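Local atomic coordinates of neutral ceramidase (Pseudomonas aeruginosa, PDB entry 2ZWS), a protein that catalyses the hydrolysis of the N-acyl bond of ceramides to sphingosine and free fatty acid, and also the reverse synthesis, using a bound zinc ion. Residues A[156-161]-A[250-255]; A[203-208]-A[241-246]. All blocks are in the same frame, centred on the assembly; numbering follows the deposited sequence. Where two conformers were deposited one is given.

Contact 1: residues A[156-161]-A[250-255]. Unlike the reference sequence in segment 156-161: Ser157 (reference Asn).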
loop_
_atom_site.group_PDB
_atom_site.type_symbol
_atom_site.label_atom_id
_atom_site.label_comp_id
_atom_site.label_asym_id
_atom_site.label_seq_id
_atom_site.Cartn_x
_atom_site.Cartn_y
_atom_site.Cartn_z
ATOM N N ALA A 156 -2.491 10.229 16.529
ATOM C CA ALA A 156 -2.892 9.247 15.501
ATOM C C ALA A 156 -2.145 7.905 15.614
ATOM O O ALA A 156 -2.609 6.885 15.080
ATOM C CB ALA A 156 -2.734 9.851 14.084
ATOM N N SER A 157 -0.989 7.905 16.287
ATOM C CA SER A 157 -0.095 6.749 16.325
ATOM C C SER A 157 0.463 6.488 17.710
ATOM O O SER A 157 0.345 7.325 18.622
ATOM C CB SER A 157 1.082 6.962 15.373
ATOM O OG SER A 157 1.784 8.145 15.726
ATOM N N ARG A 158 1.043 5.308 17.880
ATOM C CA ARG A 158 1.711 4.956 19.133
ATOM C C ARG A 158 2.830 3.975 18.817
ATOM O O ARG A 158 2.744 3.222 17.835
ATOM C CB ARG A 158 0.720 4.375 20.148
ATOM C CG ARG A 158 0.103 3.042 19.743
ATOM C CD ARG A 158 -0.783 2.460 20.857
ATOM N NE ARG A 158 0.007 1.908 21.959
ATOM C CZ ARG A 158 0.587 0.708 21.966
ATOM N NH1 ARG A 158 0.457 -0.120 20.936
ATOM N NH2 ARG A 158 1.296 0.328 23.018
ATOM N N ASN A 159 3.883 3.988 19.627
ATOM C CA ASN A 159 4.959 3.052 19.417
ATOM C C ASN A 159 4.604 1.697 19.997
ATOM O O ASN A 159 4.272 1.585 21.183
ATOM C CB ASN A 159 6.258 3.574 20.061
ATOM C CG ASN A 159 7.479 2.843 19.560
ATOM O OD1 ASN A 159 7.632 1.625 19.767
ATOM N ND2 ASN A 159 8.385 3.587 18.918
ATOM N N ARG A 160 4.740 0.653 19.192
ATOM C CA ARG A 160 4.350 -0.697 19.625
ATOM C C ARG A 160 5.511 -1.501 20.198
ATOM O O ARG A 160 5.347 -2.647 20.637
ATOM C CB ARG A 160 3.667 -1.432 18.447
ATOM C CG ARG A 160 4.609 -1.779 17.360
ATOM C CD ARG A 160 3.919 -2.401 16.164
ATOM N NE ARG A 160 4.914 -2.924 15.239
ATOM C CZ ARG A 160 4.614 -3.520 14.080
ATOM N NH1 ARG A 160 3.338 -3.655 13.687
ATOM N NH2 ARG A 160 5.591 -3.988 13.321
ATOM N N SER A 161 6.696 -0.909 20.161
ATOM C CA SER A 161 7.899 -1.549 20.696
ATOM C C SER A 161 8.737 -0.514 21.433
ATOM O O SER A 161 9.909 -0.292 21.098
ATOM C CB SER A 161 8.691 -2.188 19.556
ATOM O OG SER A 161 7.984 -3.333 19.125
ATOM N N SER A 250 2.063 1.859 15.468
ATOM C CA SER A 250 0.696 1.376 15.289
ATOM C C SER A 250 -0.305 2.525 15.356
ATOM O O SER A 250 -0.020 3.599 15.925
ATOM C CB SER A 250 0.329 0.456 16.458
ATOM O OG SER A 250 1.094 -0.726 16.439
ATOM N N PRO A 251 -1.529 2.299 14.857
ATOM C CA PRO A 251 -2.572 3.303 15.112
ATOM C C PRO A 251 -2.754 3.476 16.624
ATOM O O PRO A 251 -2.648 2.504 17.420
ATOM C CB PRO A 251 -3.836 2.671 14.510
ATOM C CG PRO A 251 -3.302 1.697 13.488
ATOM C CD PRO A 251 -2.036 1.139 14.088
ATOM N N ASN A 252 -3.018 4.703 17.025
ATOM C CA ASN A 252 -3.375 4.939 18.413
ATOM C C ASN A 252 -4.723 4.284 18.715
ATOM O O ASN A 252 -5.542 4.090 17.804
ATOM C CB ASN A 252 -3.483 6.436 18.638
ATOM C CG ASN A 252 -3.605 6.815 20.115
ATOM O OD1 ASN A 252 -3.291 6.020 21.032
ATOM N ND2 ASN A 252 -4.114 8.012 20.353
ATOM N N LEU A 253 -4.956 3.935 19.988
ATOM C CA LEU A 253 -6.288 3.534 20.434
ATOM C C LEU A 253 -7.332 4.588 20.111
ATOM O O LEU A 253 -7.056 5.793 20.176
ATOM C CB LEU A 253 -6.289 3.250 21.939
ATOM C CG LEU A 253 -5.444 2.086 22.413
ATOM C CD1 LEU A 253 -5.531 2.053 23.939
ATOM C CD2 LEU A 253 -5.856 0.755 21.782
ATOM N N ASN A 254 -8.532 4.138 19.747
ATOM C CA ASN A 254 -9.621 5.066 19.464
ATOM C C ASN A 254 -10.516 5.225 20.683
ATOM O O ASN A 254 -11.394 4.391 20.950
ATOM C CB ASN A 254 -10.448 4.595 18.275
ATOM C CG ASN A 254 -11.645 5.473 18.018
ATOM O OD1 ASN A 254 -11.768 6.581 18.564
ATOM N ND2 ASN A 254 -12.537 4.994 17.155
ATOM N N LEU A 255 -10.256 6.278 21.450
ATOM C CA LEU A 255 -11.004 6.532 22.682
ATOM C C LEU A 255 -11.956 7.714 22.529
ATOM O O LEU A 255 -12.346 8.334 23.511
ATOM C CB LEU A 255 -10.044 6.721 23.863
ATOM C CG LEU A 255 -9.123 5.513 24.117
ATOM C CD1 LEU A 255 -8.176 5.808 25.298
ATOM C CD2 LEU A 255 -9.896 4.209 24.363
#

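Contact 2: residues A[203-208]-A[241-246]. With ZN (zinc ion), chain B.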
loop_
_atom_site.group_PDB
_atom_site.type_symbol
_atom_site.label_atom_id
_atom_site.label_comp_id
_atom_site.label_asym_id
_atom_site.label_seq_id
_atom_site.Cartn_x
_atom_site.Cartn_y
_atom_site.Cartn_z
ATOM N N VAL A 203 2.433 5.466 10.196
ATOM C CA VAL A 203 1.538 4.730 11.091
ATOM C C VAL A 203 1.099 3.467 10.359
ATOM O O VAL A 203 0.676 3.566 9.209
ATOM C CB VAL A 203 0.307 5.589 11.558
ATOM C CG1 VAL A 203 -0.590 6.062 10.361
ATOM C CG2 VAL A 203 -0.500 4.831 12.635
ATOM N N HIS A 204 1.235 2.305 11.000
ATOM C CA HIS A 204 0.740 1.071 10.373
ATOM C C HIS A 204 -0.720 1.200 9.943
ATOM O O HIS A 204 -1.564 1.690 10.695
ATOM C CB HIS A 204 0.907 -0.158 11.275
ATOM C CG HIS A 204 2.172 -0.910 11.029
ATOM N ND1 HIS A 204 3.412 -0.428 11.409
ATOM C CD2 HIS A 204 2.392 -2.111 10.438
ATOM C CE1 HIS A 204 4.340 -1.297 11.032
ATOM N NE2 HIS A 204 3.745 -2.318 10.433
ATOM N N SER A 205 -0.992 0.721 8.735
ATOM C CA SER A 205 -2.339 0.714 8.204
ATOM C C SER A 205 -3.021 -0.616 8.548
ATOM O O SER A 205 -3.331 -1.456 7.672
ATOM C CB SER A 205 -2.306 0.979 6.689
ATOM O OG SER A 205 -1.917 2.333 6.475
ATOM N N THR A 206 -3.288 -0.767 9.842
ATOM C CA THR A 206 -3.727 -2.043 10.418
ATOM C C THR A 206 -4.984 -1.830 11.251
ATOM O O THR A 206 -5.278 -2.604 12.156
ATOM C CB THR A 206 -2.638 -2.625 11.348
ATOM O OG1 THR A 206 -2.216 -1.604 12.270
ATOM C CG2 THR A 206 -1.425 -3.109 10.567
ATOM N N SER A 207 -5.722 -0.753 10.979
ATOM C CA SER A 207 -6.981 -0.547 11.701
ATOM C C SER A 207 -7.986 -1.673 11.453
ATOM O O SER A 207 -8.762 -2.008 12.341
ATOM C CB SER A 207 -7.594 0.803 11.330
ATOM O OG SER A 207 -6.736 1.857 11.747
ATOM N N MET A 208 -8.014 -2.212 10.222
ATOM C CA MET A 208 -8.808 -3.406 9.926
ATOM C C MET A 208 -7.940 -4.594 10.327
ATOM O O MET A 208 -6.799 -4.743 9.850
ATOM C CB MET A 208 -9.134 -3.485 8.440
ATOM C CG MET A 208 -9.994 -2.334 7.882
ATOM S SD MET A 208 -11.588 -2.113 8.704
ATOM C CE MET A 208 -12.373 -3.711 8.403
ATOM N N PHE A 241 -1.824 9.195 0.680
ATOM C CA PHE A 241 -1.294 9.147 2.024
ATOM C C PHE A 241 -0.234 8.063 2.056
ATOM O O PHE A 241 -0.554 6.851 1.989
ATOM C CB PHE A 241 -2.421 8.921 3.038
ATOM C CG PHE A 241 -3.201 10.163 3.282
ATOM C CD1 PHE A 241 -4.141 10.568 2.342
ATOM C CD2 PHE A 241 -2.956 10.967 4.402
ATOM C CE1 PHE A 241 -4.857 11.771 2.507
ATOM C CE2 PHE A 241 -3.682 12.164 4.576
ATOM C CZ PHE A 241 -4.602 12.568 3.618
ATOM N N ALA A 242 1.019 8.515 2.118
ATOM C CA ALA A 242 2.211 7.667 2.072
ATOM C C ALA A 242 2.837 7.479 3.462
ATOM O O ALA A 242 2.533 8.222 4.419
ATOM C CB ALA A 242 3.253 8.265 1.136
ATOM N N GLN A 243 3.678 6.458 3.568
ATOM C CA GLN A 243 4.416 6.148 4.807
ATOM C C GLN A 243 5.773 6.834 4.890
ATOM O O GLN A 243 6.337 7.225 3.870
ATOM C CB GLN A 243 4.677 4.633 4.915
ATOM C CG GLN A 243 3.402 3.822 5.061
ATOM C CD GLN A 243 2.799 3.895 6.445
ATOM O OE1 GLN A 243 3.312 4.593 7.358
ATOM N NE2 GLN A 243 1.725 3.130 6.637
ATOM N N THR A 244 6.300 6.971 6.111
ATOM C CA THR A 244 7.735 7.262 6.293
ATOM C C THR A 244 8.433 6.083 6.991
ATOM O O THR A 244 8.606 5.026 6.386
ATOM C CB THR A 244 8.015 8.633 6.971
ATOM O OG1 THR A 244 7.466 8.658 8.291
ATOM C CG2 THR A 244 7.411 9.750 6.157
ATOM N N ASN A 245 8.810 6.265 8.254
ATOM C CA ASN A 245 9.476 5.238 9.020
ATOM C C ASN A 245 8.456 4.738 10.057
ATOM O O ASN A 245 8.373 5.255 11.177
ATOM C CB ASN A 245 10.782 5.766 9.679
ATOM C CG ASN A 245 10.730 7.266 10.030
ATOM O OD1 ASN A 245 11.538 8.061 9.520
ATOM N ND2 ASN A 245 9.802 7.650 10.907
ATOM N N ALA A 246 7.688 3.720 9.676
ATOM C CA ALA A 246 6.541 3.241 10.487
ATOM C C ALA A 246 6.756 1.858 11.112
ATOM O O ALA A 246 5.810 1.268 11.657
ATOM C CB ALA A 246 5.277 3.228 9.618
HETATM ZN ZN ZN B . 4.608 -3.724 9.114
HETATM O O HOH W 1 3.295 -5.382 9.153
#

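Contact 1: residues A[156-161]-A[250-255]
Arg158 and Ser250 face each other as the hydrogen-bonded pair of a short two-stranded antiparallel ribbon. Arg158 N gives its proton to Ser250 O at 2.8 Å, in the plane of that carbonyl, and Ser250 N returns a straighter bond to Arg158 O at 2.8 Å. Ser157 and Pro251 form the adjoining non-hydrogen-bonded pair; here the strands are close enough for a CA-H...O contact of 3.2 Å from Ser157 CA to Ser250 O. The two side chains diverge, although Ser157 CB still touches Ser250 O. That oxygen thus receives both an N-H and a C-H. Past Pro251, Asn252 N reaches Ala156 O at 3.0 Å, standing above the carbonyl plane, and Asn252 CB lies against the same peptide group; its ND2 bonds to Asn155 O.

This backbone seam is the compact part. The side chains of Arg158 and Ser250 share one face of the ribbon, and there the exposed Arg158 chain, modelled in two conformers, is looser. Its CG, between the backbone N and the carbonyl carbon (chi1 65°), lies 3.6 Å from Pro251 O. Arg160 brings CB and CD each to 3.3 Å from Ser250 OG, the extended chain passing alongside the hydroxyl. Its guanidinium goes beyond, NE in a salt bridge with Glu461. Ser250, the nucleophile by similarity, therefore has its N-H and C=O both bonded to Arg158, while Arg160 runs from its hydroxyl to the zinc ligand Tyr448, whose OH is bonded to NH2.

Contact 2: residues A[203-208]-A[241-246]
The His204 imidazole has Arg160 NH1 over one face, above NE2 at 3.5 Å. At its edges, ND1 lies 2.9 Å from Ala246 O, near the ring plane, and NE2 binds the zinc ion at 2.1 Å. Water 1, itself 2.1 Å from the metal, also lies in the ring plane; His97, Glu411 and Tyr448 complete the protein ligands. ND1 is hydrogen-bonded to Leu249 O, which is consistent with a second-shell carbonyl orienting the ring.

The other flat group is the carboxamide of Gln243, which engages both main-chain polar atoms of Val203, N and O. OE1 takes the proton of Val203 N on a lone pair, in its carbonyl plane, at 3.1 Å. NE2 gives a proton to Val203 O at 2.8 Å; that oxygen lies in the amide plane, although the donor stands 43° out of the Val203 carbonyl plane. A bend at chi2 (-76°) folds CD back toward Val203. NE2 also bonds to Thr96 O, next to His97, while Ala246 CB packs 3.7 Å from Val203 N.

One buried amide thus satisfies the N-H and C=O of the residue preceding His204, and the pattern implies a backbone held in place behind a zinc ligand.

Contact 2 is nested inside the loop closed by contact 1: 156-161 comes first, then 203-208, 241-246 and 250-255, all in the N-terminal ceramidase domain. The centres lie 11 Å apart and the contacts touch, with Pro251 CG 3.3 Å from His204 O and Pro251 N packed on CG2 of Val203. Strand 238-242 runs parallel to 194-200 in the large mixed sheet; the next strand in the chain, 249-251, lies outside that sheet and pairs with 157-159. One short run of chain therefore supports a zinc ligand and then supplies the probable nucleophile, consistent with metal and serine sharing one catalytic site.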